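Local atomic coordinates of rRNA adenine N-6-methyltransferase (Saccharopolyspora erythraea, PDB entry 6NVM), a protein that dimethylates N6 of a specific adenine in 23S rRNA with S-adenosyl-L-methionine as methyl donor, lowering the affinity of ribosomes for macrolide-lincosamide-streptogramin B antibiotics. Residues 166-169 and 170-174; 198-202 and 203-207. One frame throughout, in Å; residues are numbered along the deposited sequence.

In the fold
Reading from the N terminus, interaction 1 comes first: it joins the end of strand 159-167 to helix 168-175, so that the chain turns from the methyltransferase sheet straight into the helix. Helix 183-188 follows, and strand 192-200 then brings the chain back along the sheet edge to interaction 2, a tight turn that leads into the short strand 205-206, paired with strand 52-53. The two contacts follow in series, neither nesting nor crossing, with centres about 14 Å apart. Strand 213-220, lying between strands 159-167 and 192-200, meets side chains of both, and Leu168 of interaction 1 packs on Lys199 of interaction 2.

Interaction 1 of 2, residues 166-169 and 170-174; sequences TQLE and FARKR
Leu168 lies against the side chain of Arg172 one helical turn on, its CD1 methyl 3.6 Å from Arg172 NE while CD2 sits over one face of the guanidinium. Arg172 reaches this place with an extended chain from CG to NE (chi2 -165°, chi3 -178°), running across the leucine at a slant. Glu169 brings opposite charge nearby: its OE2 is 4.2 Å from Arg172 NH1 but stands off the guanidinium plane, where it meets no N-H, and the attraction is between charges alone. Here strand 159-167 of the Rossmann-like methyltransferase sheet passes directly into helix 168-175, with Gln167 at the N-cap position. The carbonyl O of Gln167 takes two donors, Ala171 N at 3.2 Å and the hydroxyl Thr166 OG1 at 3.0 Å. Thr166 OG1 stands between its own backbone N and carbonyl carbon (chi1 71°), a placing that also sets it 3.5 Å from Ala171 CB and near Phe170 CD1. Arg172 N to Leu168 O and Lys173 N to Glu169 O continue the helical bonding. Arg174 folds over Phe170: its CG lies above one face of the ring, toward the rim, and Phe170 CZ sits 3.5 Å above the centre of the guanidinium plane. Thr146 and Ser147 of helix 146-155 touch the Phe170 ring, and Met216 of strand 213-220 packs on both Phe170 and Arg174.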
loop_
_atom_site.group_PDB
_atom_site.type_symbol
_atom_site.label_atom_id
_atom_site.label_comp_id
_atom_site.label_asym_id
_atom_site.label_seq_id
_atom_site.Cartn_x
_atom_site.Cartn_y
_atom_site.Cartn_z
ATOM N N THR A 166 -4.520 5.234 -7.223
ATOM C CA THR A 166 -4.367 4.110 -8.141
ATOM C C THR A 166 -5.675 3.894 -8.890
ATOM O O THR A 166 -6.686 4.544 -8.621
ATOM C CB THR A 166 -3.975 2.827 -7.394
ATOM O OG1 THR A 166 -5.090 2.354 -6.623
ATOM C CG2 THR A 166 -2.795 3.078 -6.467
ATOM N N GLN A 167 -5.662 2.957 -9.831
ATOM C CA GLN A 167 -6.919 2.507 -10.409
ATOM C C GLN A 167 -7.800 1.923 -9.313
ATOM O O GLN A 167 -7.313 1.383 -8.315
ATOM C CB GLN A 167 -6.676 1.471 -11.508
ATOM C CG GLN A 167 -6.101 2.059 -12.784
ATOM C CD GLN A 167 -6.112 1.076 -13.940
ATOM O OE1 GLN A 167 -6.358 -0.117 -13.756
ATOM N NE2 GLN A 167 -5.852 1.577 -15.141
ATOM N N LEU A 168 -9.114 2.046 -9.503
ATOM C CA LEU A 168 -10.063 1.627 -8.475
ATOM C C LEU A 168 -9.933 0.140 -8.158
ATOM O O LEU A 168 -9.892 -0.256 -6.986
ATOM C CB LEU A 168 -11.489 1.956 -8.922
ATOM C CG LEU A 168 -12.621 1.506 -7.995
ATOM C CD1 LEU A 168 -12.485 2.127 -6.611
ATOM C CD2 LEU A 168 -13.975 1.844 -8.614
ATOM N N GLU A 169 -9.887 -0.708 -9.188
ATOM C CA GLU A 169 -9.906 -2.145 -8.933
ATOM C C GLU A 169 -8.637 -2.601 -8.223
ATOM O O GLU A 169 -8.687 -3.478 -7.348
ATOM C CB GLU A 169 -10.104 -2.912 -10.242
ATOM C CG GLU A 169 -11.554 -2.950 -10.707
ATOM C CD GLU A 169 -12.480 -3.587 -9.680
ATOM O OE1 GLU A 169 -12.007 -4.439 -8.896
ATOM O OE2 GLU A 169 -13.675 -3.226 -9.643
ATOM N N PHE A 170 -7.492 -2.016 -8.574
ATOM C CA PHE A 170 -6.255 -2.331 -7.867
ATOM C C PHE A 170 -6.394 -2.045 -6.378
ATOM O O PHE A 170 -6.000 -2.860 -5.534
ATOM C CB PHE A 170 -5.100 -1.528 -8.464
ATOM C CG PHE A 170 -3.783 -1.770 -7.787
ATOM C CD1 PHE A 170 -3.442 -1.080 -6.630
ATOM C CD2 PHE A 170 -2.891 -2.700 -8.301
ATOM C CE1 PHE A 170 -2.233 -1.309 -5.997
ATOM C CE2 PHE A 170 -1.680 -2.936 -7.679
ATOM C CZ PHE A 170 -1.348 -2.239 -6.525
ATOM N N ALA A 171 -6.950 -0.879 -6.038
ATOM C CA ALA A 171 -7.060 -0.486 -4.638
ATOM C C ALA A 171 -8.038 -1.378 -3.885
ATOM O O ALA A 171 -7.818 -1.696 -2.710
ATOM C CB ALA A 171 -7.491 0.976 -4.538
ATOM N N ARG A 172 -9.138 -1.767 -4.532
ATOM C CA ARG A 172 -10.114 -2.626 -3.868
ATOM C C ARG A 172 -9.518 -3.990 -3.534
ATOM O O ARG A 172 -9.718 -4.509 -2.430
ATOM C CB ARG A 172 -11.354 -2.786 -4.745
ATOM C CG ARG A 172 -12.237 -1.546 -4.823
ATOM C CD ARG A 172 -13.598 -1.895 -5.404
ATOM N NE ARG A 172 -14.464 -0.731 -5.551
ATOM C CZ ARG A 172 -15.688 -0.774 -6.069
ATOM N NH1 ARG A 172 -16.196 -1.925 -6.489
ATOM N NH2 ARG A 172 -16.408 0.335 -6.166
ATOM N N LYS A 173 -8.785 -4.588 -4.473
ATOM C CA LYS A 173 -8.197 -5.898 -4.215
ATOM C C LYS A 173 -7.166 -5.824 -3.093
ATOM O O LYS A 173 -7.157 -6.667 -2.186
ATOM C CB LYS A 173 -7.564 -6.455 -5.489
ATOM C CG LYS A 173 -7.380 -7.969 -5.455
ATOM C CD LYS A 173 -6.547 -8.490 -6.624
ATOM C CE LYS A 173 -5.060 -8.223 -6.423
ATOM N NZ LYS A 173 -4.207 -9.142 -7.229
ATOM N N ARG A 174 -6.290 -4.812 -3.134
ATOM C CA ARG A 174 -5.205 -4.719 -2.164
ATOM C C ARG A 174 -5.692 -4.340 -0.773
ATOM O O ARG A 174 -4.953 -4.524 0.199
ATOM C CB ARG A 174 -4.160 -3.701 -2.639
ATOM C CG ARG A 174 -3.452 -4.074 -3.941
ATOM C CD ARG A 174 -2.624 -5.350 -3.800
ATOM N NE ARG A 174 -1.901 -5.681 -5.030
ATOM C CZ ARG A 174 -0.610 -5.437 -5.253
ATOM N NH1 ARG A 174 0.148 -4.854 -4.332
ATOM N NH2 ARG A 174 -0.064 -5.781 -6.412
#

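Interaction 2 of 2, residues 198-202 and 203-207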
loop_
_atom_site.group_PDB
_atom_site.type_symbol
_atom_site.label_atom_id
_atom_site.label_comp_id
_atom_site.label_asym_id
_atom_site.label_seq_id
_atom_site.Cartn_x
_atom_site.Cartn_y
_atom_site.Cartn_z
ATOM N N GLU A 198 -11.006 6.205 -0.510
ATOM C CA GLU A 198 -12.199 6.580 -1.265
ATOM C C GLU A 198 -11.975 6.347 -2.753
ATOM O O GLU A 198 -10.844 6.361 -3.246
ATOM C CB GLU A 198 -12.580 8.048 -1.021
ATOM C CG GLU A 198 -11.609 9.050 -1.641
ATOM C CD GLU A 198 -12.020 10.497 -1.400
ATOM O OE1 GLU A 198 -12.668 10.768 -0.368
ATOM O OE2 GLU A 198 -11.700 11.358 -2.251
ATOM N N LYS A 199 -13.084 6.155 -3.461
ATOM C CA LYS A 199 -13.070 6.151 -4.916
ATOM C C LYS A 199 -12.867 7.566 -5.447
ATOM O O LYS A 199 -13.291 8.548 -4.837
ATOM C CB LYS A 199 -14.385 5.577 -5.449
ATOM C CG LYS A 199 -14.532 5.597 -6.967
ATOM C CD LYS A 199 -15.926 5.144 -7.388
ATOM C CE LYS A 199 -16.105 5.210 -8.897
ATOM N NZ LYS A 199 -17.504 4.915 -9.309
ATOM N N VAL A 200 -12.218 7.665 -6.605
ATOM C CA VAL A 200 -11.979 8.945 -7.270
ATOM C C VAL A 200 -12.499 8.821 -8.696
ATOM O O VAL A 200 -11.937 8.070 -9.502
ATOM C CB VAL A 200 -10.497 9.342 -7.262
ATOM C CG1 VAL A 200 -10.300 10.707 -7.925
ATOM C CG2 VAL A 200 -9.961 9.367 -5.842
ATOM N N ASP A 201 -13.553 9.566 -9.015
ATOM C CA ASP A 201 -14.202 9.434 -10.314
ATOM C C ASP A 201 -13.281 9.906 -11.436
ATOM O O ASP A 201 -12.529 10.875 -11.284
ATOM C CB ASP A 201 -15.509 10.224 -10.330
ATOM C CG ASP A 201 -16.404 9.848 -11.497
ATOM O OD1 ASP A 201 -16.001 10.061 -12.659
ATOM O OD2 ASP A 201 -17.507 9.321 -11.246
ATOM N N ARG A 202 -13.351 9.208 -12.573
ATOM C CA ARG A 202 -12.518 9.540 -13.725
ATOM C C ARG A 202 -12.665 10.997 -14.156
ATOM O O ARG A 202 -11.694 11.605 -14.620
ATOM C CB ARG A 202 -12.863 8.617 -14.899
ATOM C CG ARG A 202 -14.323 8.684 -15.342
ATOM C CD ARG A 202 -14.574 7.848 -16.592
ATOM N NE ARG A 202 -14.496 6.411 -16.331
ATOM C CZ ARG A 202 -15.541 5.601 -16.183
ATOM N NH1 ARG A 202 -16.782 6.063 -16.272
ATOM N NH2 ARG A 202 -15.346 4.310 -15.950
ATOM N N ARG A 203 -13.860 11.575 -14.022
ATOM C CA ARG A 203 -14.081 12.928 -14.523
ATOM C C ARG A 203 -13.313 13.988 -13.742
ATOM O O ARG A 203 -13.274 15.143 -14.180
ATOM C CB ARG A 203 -15.575 13.267 -14.510
ATOM C CG ARG A 203 -16.213 13.322 -13.134
ATOM C CD ARG A 203 -17.560 14.025 -13.193
ATOM N NE ARG A 203 -18.441 13.442 -14.203
ATOM C CZ ARG A 203 -19.636 13.930 -14.527
ATOM N NH1 ARG A 203 -20.103 15.015 -13.924
ATOM N NH2 ARG A 203 -20.364 13.331 -15.458
ATOM N N LEU A 204 -12.701 13.632 -12.614
ATOM C CA LEU A 204 -11.912 14.584 -11.844
ATOM C C LEU A 204 -10.485 14.724 -12.359
ATOM O O LEU A 204 -9.720 15.521 -11.804
ATOM C CB LEU A 204 -11.893 14.174 -10.368
ATOM C CG LEU A 204 -13.262 14.058 -9.692
ATOM C CD1 LEU A 204 -13.103 13.698 -8.224
ATOM C CD2 LEU A 204 -14.081 15.338 -9.845
ATOM N N PHE A 205 -10.113 13.983 -13.398
ATOM C CA PHE A 205 -8.780 14.036 -13.977
ATOM C C PHE A 205 -8.818 14.764 -15.314
ATOM O O PHE A 205 -9.881 15.038 -15.876
ATOM C CB PHE A 205 -8.211 12.623 -14.170
ATOM C CG PHE A 205 -8.010 11.857 -12.889
ATOM C CD1 PHE A 205 -9.069 11.194 -12.288
ATOM C CD2 PHE A 205 -6.753 11.772 -12.304
ATOM C CE1 PHE A 205 -8.884 10.478 -11.116
ATOM C CE2 PHE A 205 -6.562 11.061 -11.134
ATOM C CZ PHE A 205 -7.629 10.412 -10.537
ATOM N N LYS A 206 -7.626 15.074 -15.826
ATOM C CA LYS A 206 -7.472 15.648 -17.157
ATOM C C LYS A 206 -6.158 15.179 -17.774
ATOM O O LYS A 206 -5.081 15.447 -17.224
ATOM C CB LYS A 206 -7.524 17.176 -17.107
ATOM C CG LYS A 206 -7.413 17.833 -18.473
ATOM C CD LYS A 206 -7.440 19.347 -18.370
ATOM C CE LYS A 206 -7.294 19.991 -19.739
ATOM N NZ LYS A 206 -7.298 21.477 -19.655
ATOM N N PRO A 207 -6.199 14.468 -18.909
ATOM C CA PRO A 207 -7.451 14.094 -19.577
ATOM C C PRO A 207 -8.236 13.054 -18.785
ATOM O O PRO A 207 -7.686 12.434 -17.876
ATOM C CB PRO A 207 -6.973 13.520 -20.912
ATOM C CG PRO A 207 -5.606 13.002 -20.623
ATOM C CD PRO A 207 -5.016 13.960 -19.627
#
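The Phe205 ring meets the preceding turn at its edge, where Arg202 O lies in the ring plane, 3.5 Å from CD1, and Asp201 O comes close to the same rim. Val200 approaches the ring obliquely, with CG1 3.5 Å from Phe205 CE1, and the two side chains cross at about a right angle. Among the flat polar groups, the Asp201 carboxylate and Arg203 guanidinium planes are turned 71° apart; Asp201 OD1 stays 4.4 Å from Arg203 NE, too far for a salt bridge, though the unlike charges probably attract. The same oxygen receives the backbone instead: Arg203 N donates to Asp201 OD1 at 3.0 Å, almost straight at 177°, using the anti lone pair, an Asx turn at the head of the 3-10 segment. With CG trans to the backbone N (chi1 -165°), Asp201 carries its carboxylate forward to the first turn of that segment, where it meets the N-H of Arg203. This turn links strand 192-200, the outermost strand of the methyltransferase sheet on its side, to strand 205-206, which pairs with strand 52-53. Two further bonds close it, Leu204 N to Asp201 O and Phe205 N to Arg202 O, each from the N-H of residue i+3 to the carbonyl of residue i, with the donor above the carbonyl plane. Leu204 CD1 completes the apolar side, 4.1 Å from Val200 CG1. Leu53, predicted to bind S-adenosyl-L-methionine, touches Val200, Leu204 and Phe205, so this apolar patch borders the probable cofactor site. Asp212 accepts a hydrogen bond from Arg202 N through OD1.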